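Local coordinates for quinoline 2-oxidoreductase large subunit (Pseudomonas putida, PDB 1T3Q), which oxidises quinoline at carbon 2, as a molybdenum hydroxylase of the xanthine dehydrogenase family, using a molybdopterin cytosine dinucleotide cofactor, at residues G677-R680 and G681-Q685; E743-M746 and I747-A751. All coordinates share one frame; numbering follows the deposited sequence.

Contact 1 (677-685) lies within helix 672-692, and contact 2 (743-751) runs from a loop into helix 744-761; the two helices pack against each other, and the centres of the two contacts are about 9 Å apart. At Gly-682 the lack of a side chain leaves room for Ala-745 CB, 3.5 Å from Gly-682 C; further along, Met-746 SD packs 3.6 Å from Gln-685 C. Each contact sends one side chain to the cofactor. Gln-678 of contact 1 reads the pterin, with its side chain about 9 Å from the molybdenum group, whereas Glu-743 of contact 2 stands beside that group itself, its side chain about 4 Å from the nearest part of the pterin cofactor.

Contact 1. Residues G677-R680 and G681-Q685; sequences GQIR and GGIAQ. With MCN (pterin cytosine dinucleotide), chain N.
The carboxamide of Gln-678 and the pyrimidine ring of the cofactor's pterin are nearly parallel, about 11° apart, but they do not stack. The amide comes up beside the ring and turns both of its polar atoms to the nitrogen-bearing side of the pterin. NE2 donates a hydrogen bond to N1' of MCN over 3.2 Å, with an N-H...N angle of 157°. OE1 sits 2.6 Å from N8' of MCN. A glutamine suits this place because one flat group carries a donor and an acceptor together. The chain bends at chi2 (-68°), which swings the amide to the pterin, while CG rests 3.7 Å from the sugar oxygen O4D of MCN. A leucine in its place would probably leave N1' without this donor and N8' without its polar neighbour. MCN is also held by Gln-106 of the small subunit.

Behind this amide runs a regular stretch of about two and a half turns of the alpha helix 672-692, in the molybdopterin-binding part of the chain. Four successive i+4 to i bonds hold it, from Gly-681 N to Gly-677 O (2.9 Å) through to Ala-684 N and Arg-680 O (3.0 Å). On another side of the helix Ile-679 and Ile-683 lie side by side and point the same way, CG2 of the first 3.7 Å from CD1 of the second. These branched apolar chains face strands 655-665 and 722-726. Arg-680 reaches outward with its chain extended from CG to NE, forming salt bridges with Glu-676 and, across the subunit interface, with Glu-148 of the small subunit.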
loop_
_atom_site.group_PDB
_atom_site.type_symbol
_atom_site.label_atom_id
_atom_site.label_comp_id
_atom_site.label_asym_id
_atom_site.label_seq_id
_atom_site.Cartn_x
_atom_site.Cartn_y
_atom_site.Cartn_z
ATOM N N GLY B 677 2.570 13.371 29.766
ATOM C CA GLY B 677 3.694 13.026 28.913
ATOM C C GLY B 677 4.079 14.255 28.097
ATOM O O GLY B 677 5.256 14.543 27.908
ATOM N N GLN B 678 3.071 14.988 27.630
ATOM C CA GLN B 678 3.290 16.203 26.841
ATOM C C GLN B 678 3.979 17.276 27.674
ATOM O O GLN B 678 4.834 18.013 27.178
ATOM C CB GLN B 678 1.954 16.734 26.318
ATOM C CG GLN B 678 1.320 15.859 25.251
ATOM C CD GLN B 678 2.124 15.866 23.966
ATOM O OE1 GLN B 678 2.239 16.895 23.304
ATOM N NE2 GLN B 678 2.693 14.717 23.614
ATOM N N ILE B 679 3.592 17.368 28.944
ATOM C CA ILE B 679 4.181 18.346 29.846
ATOM C C ILE B 679 5.650 18.021 30.124
ATOM O O ILE B 679 6.509 18.903 30.072
ATOM C CB ILE B 679 3.411 18.404 31.192
ATOM C CG1 ILE B 679 2.038 19.046 30.984
ATOM C CG2 ILE B 679 4.212 19.188 32.218
ATOM C CD1 ILE B 679 1.118 18.934 32.195
ATOM N N ARG B 680 5.945 16.760 30.430
ATOM C CA ARG B 680 7.327 16.378 30.708
ATOM C C ARG B 680 8.201 16.522 29.465
ATOM O O ARG B 680 9.338 16.981 29.552
ATOM C CB ARG B 680 7.390 14.942 31.255
ATOM C CG ARG B 680 6.731 14.807 32.625
ATOM C CD ARG B 680 7.155 13.529 33.351
ATOM N NE ARG B 680 6.722 13.553 34.750
ATOM C CZ ARG B 680 5.496 13.250 35.167
ATOM N NH1 ARG B 680 5.210 13.314 36.462
ATOM N NH2 ARG B 680 4.564 12.863 34.302
ATOM N N GLY B 681 7.666 16.149 28.310
ATOM C CA GLY B 681 8.434 16.270 27.079
ATOM C C GLY B 681 8.770 17.722 26.786
ATOM O O GLY B 681 9.897 18.044 26.399
ATOM N N GLY B 682 7.786 18.601 26.972
ATOM C CA GLY B 682 7.999 20.021 26.731
ATOM C C GLY B 682 9.003 20.601 27.712
ATOM O O GLY B 682 9.829 21.437 27.346
ATOM N N ILE B 683 8.939 20.161 28.964
ATOM C CA ILE B 683 9.867 20.647 29.978
ATOM C C ILE B 683 11.311 20.272 29.643
ATOM O O ILE B 683 12.228 21.068 29.853
ATOM C CB ILE B 683 9.497 20.108 31.390
ATOM C CG1 ILE B 683 8.245 20.836 31.901
ATOM C CG2 ILE B 683 10.674 20.321 32.364
ATOM C CD1 ILE B 683 7.658 20.268 33.192
ATOM N N ALA B 684 11.517 19.067 29.121
ATOM C CA ALA B 684 12.866 18.639 28.760
ATOM C C ALA B 684 13.407 19.529 27.635
ATOM O O ALA B 684 14.552 19.983 27.684
ATOM C CB ALA B 684 12.862 17.172 28.325
ATOM N N GLN B 685 12.586 19.785 26.626
ATOM C CA GLN B 685 13.024 20.635 25.522
ATOM C C GLN B 685 13.327 22.043 26.021
ATOM O O GLN B 685 14.231 22.707 25.507
ATOM C CB GLN B 685 11.968 20.669 24.410
ATOM C CG GLN B 685 11.921 19.378 23.592
ATOM C CD GLN B 685 10.798 19.359 22.573
ATOM O OE1 GLN B 685 9.676 19.750 22.874
ATOM N NE2 GLN B 685 11.094 18.885 21.366
HETATM N N1 MCN N . -4.591 16.160 25.117
HETATM C C2 MCN N . -5.557 15.580 26.002
HETATM N N3 MCN N . -6.425 16.512 26.549
HETATM C C4 MCN N . -6.424 17.884 26.322
HETATM C C5 MCN N . -5.403 18.424 25.416
HETATM C C6 MCN N . -4.504 17.571 24.820
HETATM O O2 MCN N . -5.555 14.392 26.239
HETATM N N4 MCN N . -7.306 18.676 26.894
HETATM C "C1'" MCN N . -3.611 15.129 24.442
HETATM C C2D MCN N . -4.087 14.741 22.968
HETATM O "O2'" MCN N . -3.743 13.338 22.685
HETATM C "C3'" MCN N . -3.379 15.757 22.097
HETATM C C4D MCN N . -2.033 15.953 22.752
HETATM O O4D MCN N . -2.269 15.648 24.217
HETATM O "O3'" MCN N . -3.246 15.233 20.730
HETATM C "C5'" MCN N . -1.330 17.309 22.458
HETATM O "O5'" MCN N . -2.285 18.299 22.751
HETATM P PA MCN N . -2.765 19.417 21.746
HETATM O O1A MCN N . -4.178 19.073 21.387
HETATM O O2A MCN N . -2.417 20.720 22.445
HETATM O O3A MCN N . -1.858 19.544 20.400
HETATM P PB MCN N . -1.787 18.629 19.088
HETATM O O1B MCN N . -2.200 19.488 17.937
HETATM O O2B MCN N . -2.519 17.334 19.284
HETATM O O3B MCN N . -0.230 18.260 18.979
HETATM C C10 MCN N . 0.686 19.161 18.408
HETATM C "C9'" MCN N . 1.461 19.731 19.551
HETATM C "C8'" MCN N . 2.515 20.651 18.891
HETATM S "S8'" MCN N . 1.852 22.032 17.971
HETATM C "C7'" MCN N . 3.840 20.517 18.975
HETATM S "S7'" MCN N . 5.041 21.580 18.189
HETATM C "C6'" MCN N . 4.400 19.285 19.763
HETATM C C7 MCN N . 3.422 18.832 20.814
HETATM O "O9'" MCN N . 2.142 18.589 20.254
HETATM N "N5'" MCN N . 4.823 18.284 18.698
HETATM C C4A MCN N . 4.979 16.992 19.340
HETATM N "N8'" MCN N . 3.896 17.559 21.456
HETATM C C4B MCN N . 4.604 16.624 20.646
HETATM N "N1'" MCN N . 4.773 15.345 21.233
HETATM C "C2'" MCN N . 5.356 14.423 20.430
HETATM N "N2'" MCN N . 5.553 13.192 20.949
HETATM N "N3'" MCN N . 5.730 14.682 19.127
HETATM C "C4'" MCN N . 5.575 15.952 18.457
HETATM O "O4'" MCN N . 5.929 16.097 17.312
#

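Contact 2. Residues E743-M746 and I747-A751; sequences ESAM and ISAPA. With SMO (dioxosulfidomolybdenum(VI) ion), chain O.
Met-746 and Pro-750 cross at about a right angle one turn apart, the thioether SD of the methionine 4.0 Å from CG of the proline ring. Bends at chi2 and chi3 fold the methionine chain back, and its flexible, polarisable end fits against the proline ring and Gln-689 of helix 672-692. Ile-747 lies differently: its CG1, anti to the carbonyl carbon (chi1 -70°), is laid along the backbone 3.5 Å from Glu-743 O.

These residues lead into the N-terminal part of helix 744-761, where the bonding is irregular. Ser-744 O takes two donors: Ser-748 N at 3.1 Å, nearly along the C=O axis, and Ile-747 N at 3.1 Å, from above the carbonyl plane. Pro-750 has no N-H to give, which contributes to the kink; Met-746 O accepts instead from Thr-376 OG1 of helix 375-393. Small serines suit this buried stretch, and their hydroxyls are satisfied, Ser-744 OG by Met-741 O and Ser-748 OG by Ser-461 and His-642.

Just ahead of the helix, Glu-743 leads away from it, extended beyond CG, into the molybdenum pocket. There OE2 comes 3.1 Å from OM2 of the dioxosulfidomolybdenum group and 4.0 Å from MO, too far for a direct ligand. Gly-372 N, bonded to OE2, helps fix the carboxylate beside the metal.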
loop_
_atom_site.group_PDB
_atom_site.type_symbol
_atom_site.label_atom_id
_atom_site.label_comp_id
_atom_site.label_asym_id
_atom_site.label_seq_id
_atom_site.Cartn_x
_atom_site.Cartn_y
_atom_site.Cartn_z
ATOM N N GLU B 743 1.944 22.712 23.349
ATOM C CA GLU B 743 3.085 23.619 23.428
ATOM C C GLU B 743 3.326 24.267 24.778
ATOM O O GLU B 743 4.374 24.875 24.986
ATOM C CB GLU B 743 2.922 24.745 22.411
ATOM C CG GLU B 743 2.863 24.306 20.971
ATOM C CD GLU B 743 2.422 25.441 20.077
ATOM O OE1 GLU B 743 1.204 25.723 20.045
ATOM O OE2 GLU B 743 3.288 26.067 19.432
ATOM N N SER B 744 2.362 24.141 25.687
ATOM C CA SER B 744 2.437 24.781 27.001
ATOM C C SER B 744 3.796 24.854 27.692
ATOM O O SER B 744 4.250 25.943 28.045
ATOM C CB SER B 744 1.414 24.151 27.958
ATOM O OG SER B 744 1.722 22.794 28.237
ATOM N N ALA B 745 4.450 23.712 27.886
ATOM C CA ALA B 745 5.732 23.695 28.573
ATOM C C ALA B 745 6.849 24.432 27.837
ATOM O O ALA B 745 7.746 24.974 28.472
ATOM C CB ALA B 745 6.153 22.253 28.859
ATOM N N MET B 746 6.813 24.442 26.508
ATOM C CA MET B 746 7.862 25.132 25.757
ATOM C C MET B 746 7.599 26.625 25.652
ATOM O O MET B 746 8.439 27.389 25.174
ATOM C CB MET B 746 8.037 24.522 24.362
ATOM C CG MET B 746 9.201 23.524 24.283
ATOM S SD MET B 746 10.798 24.249 24.789
ATOM C CE MET B 746 11.167 25.255 23.336
ATOM N N ILE B 747 6.426 27.046 26.100
ATOM C CA ILE B 747 6.111 28.466 26.093
ATOM C C ILE B 747 6.591 29.022 27.429
ATOM O O ILE B 747 7.286 30.029 27.485
ATOM C CB ILE B 747 4.584 28.724 26.002
ATOM C CG1 ILE B 747 4.063 28.351 24.613
ATOM C CG2 ILE B 747 4.277 30.183 26.326
ATOM C CD1 ILE B 747 2.557 28.433 24.497
ATOM N N SER B 748 6.238 28.311 28.496
ATOM C CA SER B 748 6.526 28.729 29.862
ATOM C C SER B 748 7.729 28.143 30.609
ATOM O O SER B 748 8.433 28.871 31.301
ATOM C CB SER B 748 5.256 28.513 30.695
ATOM O OG SER B 748 5.465 28.770 32.071
ATOM N N ALA B 749 7.968 26.841 30.498
ATOM C CA ALA B 749 9.096 26.255 31.220
ATOM C C ALA B 749 10.447 26.936 30.942
ATOM O O ALA B 749 11.273 27.066 31.840
ATOM C CB ALA B 749 9.187 24.750 30.937
ATOM N N PRO B 750 10.696 27.382 29.700
ATOM C CA PRO B 750 11.999 28.022 29.495
ATOM C C PRO B 750 12.145 29.259 30.380
ATOM O O PRO B 750 13.227 29.555 30.887
ATOM C CB PRO B 750 11.984 28.375 28.010
ATOM C CG PRO B 750 11.086 27.312 27.415
ATOM C CD PRO B 750 9.965 27.250 28.428
ATOM N N ALA B 751 11.045 29.986 30.557
ATOM C CA ALA B 751 11.055 31.187 31.374
ATOM C C ALA B 751 11.384 30.837 32.822
ATOM O O ALA B 751 12.125 31.552 33.486
ATOM C CB ALA B 751 9.699 31.892 31.288
HETATM S S SMO O . 5.398 24.372 16.611
HETATM MO MO SMO O . 3.699 23.093 16.814
HETATM O OM2 SMO O . 2.947 24.655 16.664
HETATM O OM1 SMO O . 3.699 22.313 15.312
#